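Local coordinates for protein arylamine n-acetyltransferase NAT (Mycobacterium tuberculosis, PDB 4BGF) that transfers an acetyl group from acetyl-coenzyme A to arylamine substrates, probably by way of an acetylated cysteine of a Cys-His-Asp triad, at residues I12-A17 with L22-D27; V31-I36 with V126-G131; T134-L139 with A211-D216; T6-R11 with N74-Y79; A217-S222 with V228-G233. All coordinates share one frame; numbering follows the deposited sequence.

Interaction 1: residues I12-A17 with L22-D27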
# COMPACT_ATOMS: atom_id res chain seq x y z
N ILE A 12 9.43 2.91 11.85
CA ILE A 12 10.05 2.29 10.70
C ILE A 12 11.58 2.27 10.85
O ILE A 12 12.28 1.75 9.99
CB ILE A 12 9.63 3.00 9.37
CG1 ILE A 12 10.34 4.36 9.19
CG2 ILE A 12 8.12 3.17 9.34
CD1 ILE A 12 9.98 5.07 7.91
N ASN A 13 12.08 2.81 11.96
CA ASN A 13 13.51 2.85 12.26
C ASN A 13 14.28 3.52 11.12
O ASN A 13 15.19 2.94 10.53
CB ASN A 13 14.03 1.43 12.52
CG ASN A 13 15.31 1.41 13.35
OD1 ASN A 13 15.75 2.43 13.90
ND2 ASN A 13 15.92 0.23 13.45
N TYR A 14 13.89 4.74 10.80
CA TYR A 14 14.56 5.49 9.78
C TYR A 14 15.67 6.32 10.40
O TYR A 14 15.43 7.14 11.28
CB TYR A 14 13.59 6.39 9.01
CG TYR A 14 14.27 7.23 7.97
CD1 TYR A 14 14.69 6.68 6.77
CD2 TYR A 14 14.49 8.56 8.18
CE1 TYR A 14 15.30 7.45 5.82
CE2 TYR A 14 15.11 9.34 7.26
CZ TYR A 14 15.51 8.79 6.07
OH TYR A 14 16.14 9.60 5.16
N ARG A 15 16.88 6.04 9.92
CA ARG A 15 18.06 6.83 10.20
C ARG A 15 18.55 7.25 8.83
O ARG A 15 18.91 6.40 8.01
CB ARG A 15 19.14 5.98 10.87
CG ARG A 15 18.73 5.34 12.19
CD ARG A 15 18.72 6.35 13.30
NE ARG A 15 17.65 6.08 14.25
CZ ARG A 15 17.73 5.26 15.30
NH1 ARG A 15 18.87 4.62 15.59
NH2 ARG A 15 16.67 5.08 16.07
N GLY A 16 18.52 8.55 8.55
CA GLY A 16 19.08 9.07 7.32
C GLY A 16 18.82 10.55 7.29
O GLY A 16 18.32 11.10 8.27
N ALA A 17 19.15 11.20 6.17
CA ALA A 17 18.86 12.62 5.97
C ALA A 17 17.35 12.86 5.97
O ALA A 17 16.59 11.93 5.71
CB ALA A 17 19.47 13.11 4.68
N LEU A 22 15.60 13.30 -3.66
CA LEU A 22 15.21 12.01 -4.24
C LEU A 22 15.59 10.79 -3.40
O LEU A 22 14.78 9.87 -3.23
CB LEU A 22 15.85 11.87 -5.62
CG LEU A 22 15.59 10.59 -6.42
CD1 LEU A 22 14.11 10.23 -6.49
CD2 LEU A 22 16.11 10.81 -7.80
N ASP A 23 16.81 10.78 -2.86
CA ASP A 23 17.32 9.62 -2.13
C ASP A 23 16.69 9.42 -0.78
O ASP A 23 16.51 8.30 -0.31
CB ASP A 23 18.80 9.76 -1.96
CG ASP A 23 19.44 10.19 -3.20
OD1 ASP A 23 19.49 11.42 -3.43
OD2 ASP A 23 19.81 9.28 -3.96
N VAL A 24 16.35 10.51 -0.13
CA VAL A 24 15.51 10.39 1.03
C VAL A 24 14.13 9.83 0.62
O VAL A 24 13.52 9.07 1.36
CB VAL A 24 15.42 11.74 1.73
CG1 VAL A 24 14.38 11.71 2.81
CG2 VAL A 24 16.76 12.07 2.31
N LEU A 25 13.65 10.17 -0.57
CA LEU A 25 12.36 9.68 -0.98
C LEU A 25 12.47 8.16 -1.20
O LEU A 25 11.61 7.40 -0.78
CB LEU A 25 11.85 10.41 -2.23
CG LEU A 25 10.48 10.00 -2.77
CD1 LEU A 25 9.35 10.38 -1.81
CD2 LEU A 25 10.26 10.57 -4.14
N GLN A 26 13.55 7.74 -1.83
CA GLN A 26 13.78 6.32 -2.08
C GLN A 26 13.92 5.52 -0.76
O GLN A 26 13.32 4.46 -0.61
CB GLN A 26 15.02 6.16 -2.99
CG GLN A 26 15.65 4.77 -3.05
CD GLN A 26 14.86 3.77 -3.87
OE1 GLN A 26 15.17 3.49 -5.01
NE2 GLN A 26 13.85 3.20 -3.26
N ASP A 27 14.70 6.04 0.19
CA ASP A 27 14.95 5.35 1.46
C ASP A 27 13.72 5.23 2.35
O ASP A 27 13.54 4.26 3.10
CB ASP A 27 16.06 6.08 2.25
CG ASP A 27 17.41 6.03 1.55
OD1 ASP A 27 17.51 5.42 0.46
OD2 ASP A 27 18.38 6.60 2.10
O HOH W 1 19.46 9.17 3.53
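Three side chains carry the van der Waals part of this contact: Tyr-14 and Ala-17 from the loop 12-17, and Val-24 from the helical segment 22-27. Val-24 turns both of its methyls to the loop. CG2 lies 3.7 Å from Ala-17 CB and 3.4 Å from Ala-17 O, while CG1 comes to 3.6 Å from Tyr-14 OH. A beta-branched residue suits this place, because one short side chain can fill the angle between a methyl and the end of a phenol. The Tyr-14 ring crosses Val-24 at about a right angle and meets Asp-27 with its rim, CE1 standing 3.9 Å from Asp-27 CB close to the ring plane. Its CG is anti to the backbone N (chi1 178°), which carries the ring out of the loop to the helix.

The polar part lies mostly within the loop. Tyr-14 OH donates to Ala-17 O over a very short 2.4 Å, a length best treated as doubtful. A water joins the segments: it donates to Asp-27 OD2 at 3.1 Å and accepts only weakly from Ala-17 N.

Elsewhere Tyr-14 meets the ring of Phe-9 and the side chain of Leu-28, and Val-24 also reaches Tyr-86. In this N-terminal helical region of the fold, the linker between the consecutive helices 5-11 and 22-35 packs back on the start of the second.

Interaction 2: residues V31-I36 with V126-G131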
# COMPACT_ATOMS: atom_id res chain seq x y z
N VAL A 31 12.09 1.52 3.60
CA VAL A 31 11.90 1.22 5.02
C VAL A 31 10.42 1.22 5.48
O VAL A 31 10.06 0.49 6.39
CB VAL A 31 12.71 2.21 5.85
CG1 VAL A 31 12.70 1.83 7.29
CG2 VAL A 31 14.15 2.22 5.41
N HIS A 32 9.60 2.08 4.88
CA HIS A 32 8.16 2.11 5.12
C HIS A 32 7.58 0.79 4.71
O HIS A 32 6.92 0.12 5.49
CB HIS A 32 7.53 3.25 4.29
CG HIS A 32 6.04 3.36 4.43
ND1 HIS A 32 5.43 4.38 5.13
CD2 HIS A 32 5.03 2.60 3.92
CE1 HIS A 32 4.12 4.23 5.07
NE2 HIS A 32 3.85 3.16 4.35
N SER A 33 7.83 0.43 3.45
CA SER A 33 7.35 -0.83 2.83
C SER A 33 7.71 -2.07 3.63
O SER A 33 6.99 -3.06 3.66
CB SER A 33 7.95 -0.98 1.44
OG SER A 33 7.43 -0.01 0.58
N ARG A 34 8.85 -1.96 4.29
CA ARG A 34 9.50 -3.06 4.95
C ARG A 34 8.89 -3.32 6.31
O ARG A 34 8.87 -4.45 6.76
CB ARG A 34 11.00 -2.74 5.04
CG ARG A 34 11.88 -3.78 5.64
CD ARG A 34 13.19 -3.15 6.10
NE ARG A 34 14.03 -2.71 5.00
CZ ARG A 34 15.07 -1.88 5.11
NH1 ARG A 34 15.41 -1.36 6.27
NH2 ARG A 34 15.76 -1.58 4.02
N THR A 35 8.32 -2.29 6.93
CA THR A 35 7.91 -2.37 8.31
C THR A 35 6.41 -2.20 8.55
O THR A 35 5.87 -2.87 9.42
CB THR A 35 8.66 -1.36 9.19
OG1 THR A 35 8.19 -0.06 8.88
CG2 THR A 35 10.17 -1.43 8.96
N ILE A 36 5.75 -1.30 7.81
CA ILE A 36 4.31 -1.13 7.96
C ILE A 36 3.61 -1.98 6.88
O ILE A 36 3.76 -1.72 5.70
CB ILE A 36 3.88 0.35 7.89
CG1 ILE A 36 4.76 1.20 8.78
CG2 ILE A 36 2.41 0.51 8.29
CD1 ILE A 36 4.37 2.64 8.81
N VAL A 126 4.69 8.04 -6.25
CA VAL A 126 4.97 7.31 -5.02
C VAL A 126 3.71 6.51 -4.62
O VAL A 126 2.60 7.04 -4.61
CB VAL A 126 5.46 8.28 -3.89
CG1 VAL A 126 5.73 7.54 -2.57
CG2 VAL A 126 6.68 9.05 -4.35
N ASP A 127 3.89 5.23 -4.34
CA ASP A 127 2.76 4.36 -3.96
C ASP A 127 3.20 3.23 -3.02
O ASP A 127 3.74 2.23 -3.48
CB ASP A 127 2.08 3.75 -5.20
CG ASP A 127 0.76 3.11 -4.88
OD1 ASP A 127 0.40 3.08 -3.70
OD2 ASP A 127 0.08 2.63 -5.80
N VAL A 128 2.95 3.39 -1.72
CA VAL A 128 3.30 2.38 -0.72
C VAL A 128 2.03 1.66 -0.25
O VAL A 128 2.02 1.06 0.82
CB VAL A 128 4.10 2.97 0.51
CG1 VAL A 128 5.40 3.56 0.05
CG2 VAL A 128 3.30 4.05 1.28
N GLY A 129 0.96 1.72 -1.05
CA GLY A 129 -0.34 1.26 -0.61
C GLY A 129 -1.03 0.29 -1.52
O GLY A 129 -2.20 -0.00 -1.31
N PHE A 130 -0.34 -0.20 -2.55
CA PHE A 130 -0.93 -1.14 -3.46
C PHE A 130 -0.84 -2.62 -2.96
O PHE A 130 -1.49 -3.50 -3.52
CB PHE A 130 -0.32 -0.96 -4.86
CG PHE A 130 -1.01 -1.76 -5.91
CD1 PHE A 130 -2.29 -1.44 -6.31
CD2 PHE A 130 -0.39 -2.86 -6.47
CE1 PHE A 130 -2.94 -2.20 -7.25
CE2 PHE A 130 -1.02 -3.62 -7.42
CZ PHE A 130 -2.31 -3.29 -7.82
N GLY A 131 -0.11 -2.88 -1.89
CA GLY A 131 -0.08 -4.22 -1.34
C GLY A 131 1.18 -4.86 -1.82
O GLY A 131 2.15 -4.15 -2.08
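The imidazole of His-32 is the flat group that touches across the contact, and Val-128 comes to it obliquely, bringing CG2 to 3.2 Å from NE2 and 3.5 Å from CD2. One face of the ring carries Ile-36 CD1, 4.0 Å above the plane and displaced toward the rim; the ring of His-73 also meets it, with planes about 60° apart. His-32 and Val-128 cross at about a right angle, and with CG of His-32 anti to its backbone N (chi1 178°) the ring reaches from the helix to the loop 126-131. Ser-33 adds a looser touch, its OG lying 4.1 Å from Val-128 CG1.

The polar atoms of these side chains are satisfied elsewhere. His-32 ND1 is hydrogen-bonded to Tyr-8 OH and NE2 to His-73 ND1, while Ser-33 OG bonds to Val-29 O in its own helix. Valine suits its position by offering only methyls to a buried ring whose two nitrogens already have partners.

Beside Val-128, Asp-127 OD1 accepts from Gly-129 N at 3.0 Å, met from above the carboxylate plane in an Asx turn, and Asn-74 ND2 bonds to the same oxygen. Asp-127 OD2 pairs with His-110 NE2, consistent with a Cys-70, His-110, Asp-127 triad as in other arylamine N-acetyltransferases. The chemistry therefore divides: dispersion joins helix 22-35 to the loop, whereas hydrogen bonds hold the neighbouring carboxylate and probably help to align it with His-110.

Interaction 3: residues T134-L139 with A211-D216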
# COMPACT_ATOMS: atom_id res chain seq x y z
N THR A 134 3.18 -3.34 -4.79
CA THR A 134 3.29 -1.92 -4.85
C THR A 134 4.73 -1.64 -5.34
O THR A 134 5.62 -2.49 -5.17
CB THR A 134 2.90 -1.34 -3.47
OG1 THR A 134 2.38 -0.01 -3.59
CG2 THR A 134 4.03 -1.37 -2.51
N PRO A 135 4.97 -0.49 -6.01
CA PRO A 135 6.35 -0.18 -6.42
C PRO A 135 7.25 0.17 -5.23
O PRO A 135 6.77 0.69 -4.23
CB PRO A 135 6.18 1.06 -7.31
CG PRO A 135 4.89 1.62 -6.87
CD PRO A 135 4.03 0.50 -6.57
N THR A 136 8.54 -0.11 -5.36
CA THR A 136 9.47 -0.09 -4.24
C THR A 136 10.50 1.06 -4.41
O THR A 136 11.36 1.27 -3.57
CB THR A 136 10.17 -1.47 -4.15
OG1 THR A 136 10.82 -1.74 -5.39
CG2 THR A 136 9.17 -2.58 -3.94
N SER A 137 10.39 1.80 -5.52
CA SER A 137 11.25 2.95 -5.80
C SER A 137 10.36 4.04 -6.32
O SER A 137 9.37 3.76 -6.98
CB SER A 137 12.30 2.64 -6.89
OG SER A 137 13.16 1.63 -6.46
N PRO A 138 10.70 5.30 -6.04
CA PRO A 138 9.98 6.37 -6.73
C PRO A 138 10.08 6.17 -8.22
O PRO A 138 11.10 5.70 -8.71
CB PRO A 138 10.76 7.63 -6.33
CG PRO A 138 11.41 7.28 -5.04
CD PRO A 138 11.72 5.81 -5.10
N LEU A 139 9.02 6.48 -8.94
CA LEU A 139 9.03 6.40 -10.39
C LEU A 139 8.78 7.75 -11.04
O LEU A 139 7.73 8.36 -10.84
CB LEU A 139 7.97 5.42 -10.89
CG LEU A 139 8.11 4.02 -10.32
CD1 LEU A 139 6.88 3.25 -10.70
CD2 LEU A 139 9.40 3.33 -10.82
N ALA A 211 0.07 -7.79 3.23
CA ALA A 211 1.36 -7.87 2.54
C ALA A 211 2.47 -7.02 3.20
O ALA A 211 2.19 -6.07 3.92
CB ALA A 211 1.21 -7.55 1.06
N VAL A 212 3.72 -7.42 3.00
CA VAL A 212 4.87 -6.66 3.45
C VAL A 212 5.98 -6.98 2.48
O VAL A 212 5.93 -8.00 1.85
CB VAL A 212 5.24 -7.03 4.89
CG1 VAL A 212 6.03 -8.35 4.93
CG2 VAL A 212 5.98 -5.90 5.55
N ILE A 213 6.97 -6.11 2.34
CA ILE A 213 7.96 -6.22 1.29
C ILE A 213 9.34 -6.26 1.90
O ILE A 213 9.62 -5.54 2.83
CB ILE A 213 7.82 -5.04 0.31
CG1 ILE A 213 6.55 -5.22 -0.50
CG2 ILE A 213 9.00 -4.96 -0.61
CD1 ILE A 213 6.15 -4.05 -1.18
N THR A 214 10.21 -7.13 1.41
CA THR A 214 11.54 -7.24 1.97
C THR A 214 12.55 -7.03 0.87
O THR A 214 12.18 -6.94 -0.30
CB THR A 214 11.80 -8.61 2.60
OG1 THR A 214 11.92 -9.59 1.58
CG2 THR A 214 10.69 -8.99 3.54
N ASP A 215 13.82 -6.94 1.25
CA ASP A 215 14.91 -6.81 0.30
C ASP A 215 14.70 -7.71 -0.93
O ASP A 215 14.64 -7.22 -2.06
CB ASP A 215 16.25 -7.14 0.97
CG ASP A 215 16.23 -8.44 1.79
OD1 ASP A 215 15.16 -8.89 2.25
OD2 ASP A 215 17.32 -9.01 2.00
N ASP A 216 14.55 -9.01 -0.67
CA ASP A 216 14.57 -10.03 -1.72
C ASP A 216 13.21 -10.70 -1.97
O ASP A 216 13.14 -11.66 -2.72
CB ASP A 216 15.62 -11.10 -1.41
CG ASP A 216 15.45 -11.73 -0.05
OD1 ASP A 216 14.31 -12.06 0.33
OD2 ASP A 216 16.47 -11.90 0.65
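This is a small, buried, wholly apolar contact in which the loop leading from strand 124-126 to strand 139-140 meets strand 209-214 of the five-stranded antiparallel sheet. Ile-213 is the strand's contribution, and its two branches serve two threonines. CD1, at the end of the longer branch, comes to 3.7 Å from Thr-134 CG2, while the shorter CG2 branch lies 4.1 Å from Thr-136 CG2. Isoleucine fits because it divides at CB and so presents methyls at two different depths. Its CG1 is anti to the carbonyl carbon (chi1 -71°), which directs the longer branch to Thr-134.

Both threonines work two ways, giving a methyl to Ile-213 and a hydroxyl to other partners. Thr-134 OG1 is hydrogen-bonded to Asp-127 O and Phe-130 N, tying the loop back on itself next to the probable triad. Thr-136 OG1 is hydrogen-bonded to Thr-150 OG1, and its methyl also touches Arg-218 of the adjoining strand. The backbones stay well apart, with 8.4 Å between the CA atoms of Thr-136 and Ile-213, leaving the contact to side-chain ends. Burying these hydroxyls should therefore cost little, since each has a bonding partner, while the methyls give the strand an apolar surface to lie against.

Interaction 4: residues T6-R11 with N74-Y79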
# COMPACT_ATOMS: atom_id res chain seq x y z
N THR A 6 9.30 12.16 14.57
CA THR A 6 10.19 11.36 15.42
C THR A 6 9.61 9.97 15.66
O THR A 6 10.33 8.98 15.66
CB THR A 6 10.34 12.07 16.74
OG1 THR A 6 10.91 13.36 16.50
CG2 THR A 6 11.23 11.29 17.70
N ALA A 7 8.30 9.90 15.81
CA ALA A 7 7.65 8.66 16.19
C ALA A 7 7.48 7.77 14.98
O ALA A 7 7.51 6.56 15.09
CB ALA A 7 6.34 8.94 16.82
N TYR A 8 7.30 8.40 13.83
CA TYR A 8 7.13 7.69 12.58
C TYR A 8 8.48 7.15 12.15
O TYR A 8 8.58 6.04 11.63
CB TYR A 8 6.55 8.64 11.52
CG TYR A 8 6.63 8.08 10.13
CD1 TYR A 8 5.65 7.21 9.65
CD2 TYR A 8 7.70 8.39 9.29
CE1 TYR A 8 5.72 6.68 8.40
CE2 TYR A 8 7.79 7.87 8.03
CZ TYR A 8 6.80 7.01 7.58
OH TYR A 8 6.89 6.47 6.30
N PHE A 9 9.53 7.93 12.37
CA PHE A 9 10.88 7.50 12.04
C PHE A 9 11.35 6.35 12.93
O PHE A 9 12.05 5.47 12.45
CB PHE A 9 11.86 8.65 12.14
CG PHE A 9 11.75 9.66 11.03
CD1 PHE A 9 11.14 9.35 9.82
CD2 PHE A 9 12.24 10.94 11.22
CE1 PHE A 9 11.05 10.30 8.82
CE2 PHE A 9 12.15 11.89 10.23
CZ PHE A 9 11.55 11.57 9.02
N ASP A 10 10.96 6.35 14.20
CA ASP A 10 11.38 5.28 15.10
C ASP A 10 10.46 4.05 15.00
O ASP A 10 10.79 2.99 15.51
CB ASP A 10 11.50 5.78 16.55
CG ASP A 10 12.78 6.61 16.80
OD1 ASP A 10 12.88 7.74 16.27
OD2 ASP A 10 13.67 6.12 17.53
N ARG A 11 9.33 4.19 14.33
CA ARG A 11 8.45 3.06 14.03
C ARG A 11 9.08 2.23 12.93
O ARG A 11 9.23 1.02 13.05
CB ARG A 11 7.09 3.57 13.56
CG ARG A 11 6.23 2.59 12.78
CD ARG A 11 5.31 1.77 13.68
NE ARG A 11 4.22 1.17 12.92
CZ ARG A 11 4.12 -0.12 12.59
NH1 ARG A 11 5.06 -0.99 12.95
NH2 ARG A 11 3.07 -0.54 11.90
N ASN A 74 -0.97 5.58 1.91
CA ASN A 74 -0.59 6.70 1.07
C ASN A 74 -1.07 8.03 1.63
O ASN A 74 -0.56 9.07 1.24
CB ASN A 74 -1.08 6.51 -0.36
CG ASN A 74 -0.20 5.58 -1.13
OD1 ASN A 74 0.98 5.44 -0.86
ND2 ASN A 74 -0.78 4.96 -2.12
N GLY A 75 -2.03 7.95 2.54
CA GLY A 75 -2.37 9.02 3.48
C GLY A 75 -1.20 9.36 4.39
O GLY A 75 -0.79 10.52 4.46
N LEU A 76 -0.64 8.36 5.07
CA LEU A 76 0.43 8.62 6.04
C LEU A 76 1.72 9.03 5.35
O LEU A 76 2.40 9.92 5.81
CB LEU A 76 0.70 7.42 6.96
CG LEU A 76 1.79 7.64 8.04
CD1 LEU A 76 1.43 8.77 9.04
CD2 LEU A 76 2.05 6.32 8.76
N MET A 77 2.08 8.36 4.28
CA MET A 77 3.23 8.77 3.52
C MET A 77 3.08 10.24 3.02
O MET A 77 4.00 11.04 3.19
CB MET A 77 3.43 7.80 2.36
CG MET A 77 4.61 8.11 1.48
SD MET A 77 6.22 8.33 2.35
CE MET A 77 6.70 6.66 2.89
N GLY A 78 1.93 10.58 2.45
CA GLY A 78 1.64 11.94 2.00
C GLY A 78 1.83 13.04 3.04
O GLY A 78 2.38 14.09 2.76
N TYR A 79 1.35 12.82 4.25
CA TYR A 79 1.60 13.74 5.34
C TYR A 79 3.06 13.81 5.75
O TYR A 79 3.54 14.87 6.12
CB TYR A 79 0.79 13.33 6.55
CG TYR A 79 -0.68 13.46 6.33
CD1 TYR A 79 -1.21 14.58 5.71
CD2 TYR A 79 -1.54 12.47 6.71
CE1 TYR A 79 -2.56 14.69 5.49
CE2 TYR A 79 -2.89 12.56 6.49
CZ TYR A 79 -3.38 13.67 5.89
OH TYR A 79 -4.73 13.77 5.69
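Tyr-8, Leu-76 and Met-77 join the N-terminal helix 5-11 to helix 70-83, a packing of two helices in the N-terminal helical bundle of the arylamine N-acetyltransferase fold. The backbones of the two segments stay apart: the nearest CA atoms, those of Tyr-8 and Leu-76, are separated by 9.4 Å, and the long side chains span the interval.

Tyr-8 has the most surface buried by the contact. Its CG stands anti to the backbone N (chi1 167°), and the ring extends to the second helix. Leu-76, whose side chain runs past the tyrosine in the opposite direction, brings CD2 obliquely to the Tyr-8 ring, 3.7 Å from CE1 and 3.8 Å from CD1. Leucine is apt because its branch at CG lets one methyl serve the tyrosine, while the side chain also packs on Leu-61 of helix 54-63.

Met-77 reaches the other end of the tyrosine in a different way. Its CB starts out away from helix 5-11, but bends at chi2 (53°) and chi3 (72°) bring the terminal methyl back. A flexible, unbranched chain is well suited to such a detour, on which the residue also touches Val-128 and His-32.

Tyrosine combines an apolar ring for Leu-76 with a polar end that is itself buried, and that end has its hydrogen-bond partner in His-32 of helix 22-35, a third helix. Against the same hydroxyl oxygen rests Met-77 CE, 3.4 Å from Tyr-8 OH.

Interaction 5: residues A217-S222 with V228-G233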
# COMPACT_ATOMS: atom_id res chain seq x y z
N ALA A 217 12.14 -10.20 -1.37
CA ALA A 217 10.85 -10.87 -1.51
C ALA A 217 9.62 -9.96 -1.33
O ALA A 217 9.66 -8.95 -0.63
CB ALA A 217 10.78 -12.06 -0.54
N ARG A 218 8.52 -10.35 -1.97
CA ARG A 218 7.21 -9.74 -1.74
C ARG A 218 6.30 -10.77 -1.06
O ARG A 218 5.91 -11.75 -1.69
CB ARG A 218 6.59 -9.28 -3.05
CG ARG A 218 7.37 -8.18 -3.71
CD ARG A 218 6.95 -7.98 -5.13
NE ARG A 218 7.57 -6.84 -5.81
CZ ARG A 218 7.20 -5.56 -5.66
NH1 ARG A 218 6.24 -5.22 -4.83
NH2 ARG A 218 7.82 -4.62 -6.34
N TRP A 219 5.95 -10.55 0.22
CA TRP A 219 5.00 -11.41 0.96
C TRP A 219 3.53 -11.02 0.84
O TRP A 219 3.17 -9.88 1.06
CB TRP A 219 5.33 -11.42 2.44
CG TRP A 219 6.67 -11.98 2.74
CD1 TRP A 219 7.87 -11.40 2.50
CD2 TRP A 219 6.94 -13.21 3.39
NE1 TRP A 219 8.87 -12.20 2.94
CE2 TRP A 219 8.33 -13.33 3.50
CE3 TRP A 219 6.13 -14.24 3.89
CZ2 TRP A 219 8.93 -14.42 4.08
CZ3 TRP A 219 6.72 -15.31 4.45
CH2 TRP A 219 8.11 -15.41 4.55
N ASN A 220 2.71 -12.00 0.48
CA ASN A 220 1.26 -11.83 0.29
C ASN A 220 0.50 -12.87 1.06
O ASN A 220 0.88 -14.02 1.05
CB ASN A 220 0.92 -11.98 -1.19
CG ASN A 220 1.85 -11.18 -2.09
OD1 ASN A 220 3.08 -11.28 -1.99
ND2 ASN A 220 1.27 -10.36 -2.98
N LEU A 221 -0.56 -12.47 1.76
CA LEU A 221 -1.50 -13.40 2.37
C LEU A 221 -2.89 -13.06 1.87
O LEU A 221 -3.29 -11.91 1.87
CB LEU A 221 -1.44 -13.32 3.89
CG LEU A 221 -2.38 -14.26 4.67
CD1 LEU A 221 -1.85 -15.65 4.73
CD2 LEU A 221 -2.63 -13.77 6.09
N SER A 222 -3.61 -14.08 1.41
CA SER A 222 -4.98 -13.93 0.93
C SER A 222 -5.84 -15.01 1.56
O SER A 222 -5.85 -16.15 1.11
CB SER A 222 -5.02 -14.03 -0.59
OG SER A 222 -6.26 -13.61 -1.07
N VAL A 228 5.19 -16.04 -0.90
CA VAL A 228 6.38 -15.22 -0.98
C VAL A 228 6.90 -15.28 -2.39
O VAL A 228 7.30 -16.35 -2.88
CB VAL A 228 7.49 -15.71 -0.05
CG1 VAL A 228 8.53 -14.62 0.16
CG2 VAL A 228 6.90 -16.07 1.26
N HIS A 229 6.90 -14.11 -3.04
CA HIS A 229 7.41 -13.95 -4.39
C HIS A 229 8.85 -13.53 -4.28
O HIS A 229 9.14 -12.49 -3.71
CB HIS A 229 6.62 -12.88 -5.16
CG HIS A 229 5.16 -13.19 -5.37
ND1 HIS A 229 4.30 -13.55 -4.35
CD2 HIS A 229 4.40 -13.12 -6.49
CE1 HIS A 229 3.08 -13.73 -4.85
NE2 HIS A 229 3.12 -13.47 -6.14
N ARG A 230 9.75 -14.38 -4.78
CA ARG A 230 11.19 -14.12 -4.82
C ARG A 230 11.64 -14.27 -6.26
O ARG A 230 10.82 -14.52 -7.15
CB ARG A 230 11.96 -15.15 -4.02
CG ARG A 230 11.45 -15.40 -2.67
CD ARG A 230 12.19 -16.54 -2.06
NE ARG A 230 11.91 -16.71 -0.64
CZ ARG A 230 12.51 -16.01 0.32
NH1 ARG A 230 13.40 -15.07 0.01
NH2 ARG A 230 12.20 -16.24 1.58
N ALA A 231 12.95 -14.19 -6.46
CA ALA A 231 13.57 -14.30 -7.77
C ALA A 231 13.32 -15.67 -8.37
O ALA A 231 12.95 -15.78 -9.53
CB ALA A 231 15.06 -14.06 -7.66
N GLY A 232 13.50 -16.71 -7.55
CA GLY A 232 13.25 -18.08 -7.98
C GLY A 232 11.79 -18.50 -8.01
O GLY A 232 11.48 -19.69 -7.97
N GLY A 233 10.88 -17.53 -8.06
CA GLY A 233 9.47 -17.82 -8.17
C GLY A 233 8.83 -17.76 -6.81
O GLY A 233 9.39 -17.21 -5.88
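Strands 217-222 and 228-230 run antiparallel at 161° as arms of a beta hairpin, joined by two backbone hydrogen bonds within the Arg-218/His-229 pair: Arg-218 N to His-229 O at 2.8 Å and His-229 N to Arg-218 O at 2.9 Å. The next pair, Trp-219 with Val-228, is non-hydrogen-bonded, and its side chains lie side by side, pointing the same way. They form a CH-pi contact: Val-228 CG2 sits over the face of the six-membered ring of the indole, 3.3 Å from its centroid and 14° off the normal. Val-228 CG1, anti to the backbone N (chi1 -162°), presses on Ala-217 CB at a tight 3.5 Å. Small alanine and branched valine suit such close quarters beside a broad indole.

Arg-230 extends over Ala-217, whose CB lies over one face of its guanidinium, and makes a salt bridge with Asp-216. On the sheet face opposite Trp-219, His-229 CB lies 4.2 Å from Arg-218 CB, and Arg-218 leads away to Glu-152, its salt-bridge partner, and to the carbonyls of Gly-132 and Thr-134. Backbone bonds thus set the register, dispersion fills the Trp-219 face, and each arginine's charge is probably offset by a carboxylate, with Arg-218 also tying the hairpin to the loop beside it.

Interactions 1, 2 and 4 gather round helices 5-11, 22-35 and 70-83: interactions 1 and 2 both use helix 22-35, and interaction 4 is joined to interaction 2 by the 2.8 Å bond between Tyr-8 OH and His-32 ND1. The centre of interaction 2 lies about 5 Å from the centre of the chain, and this contact contains Asp-127 of the probable triad. Asn-74 ND2 of interaction 4 meets Asp-127 OD1 at 2.7 Å. From the loop that packs on the sheet, Thr-134 OG1 of interaction 3 lies 2.6 Å from Asp-127 O. Strands 209-214 and 217-222 of interactions 3 and 5 are sheet neighbours, with Val-212 O 3.0 Å from Trp-219 N, whereas interactions 4 and 5 stand about 25 Å apart between centres.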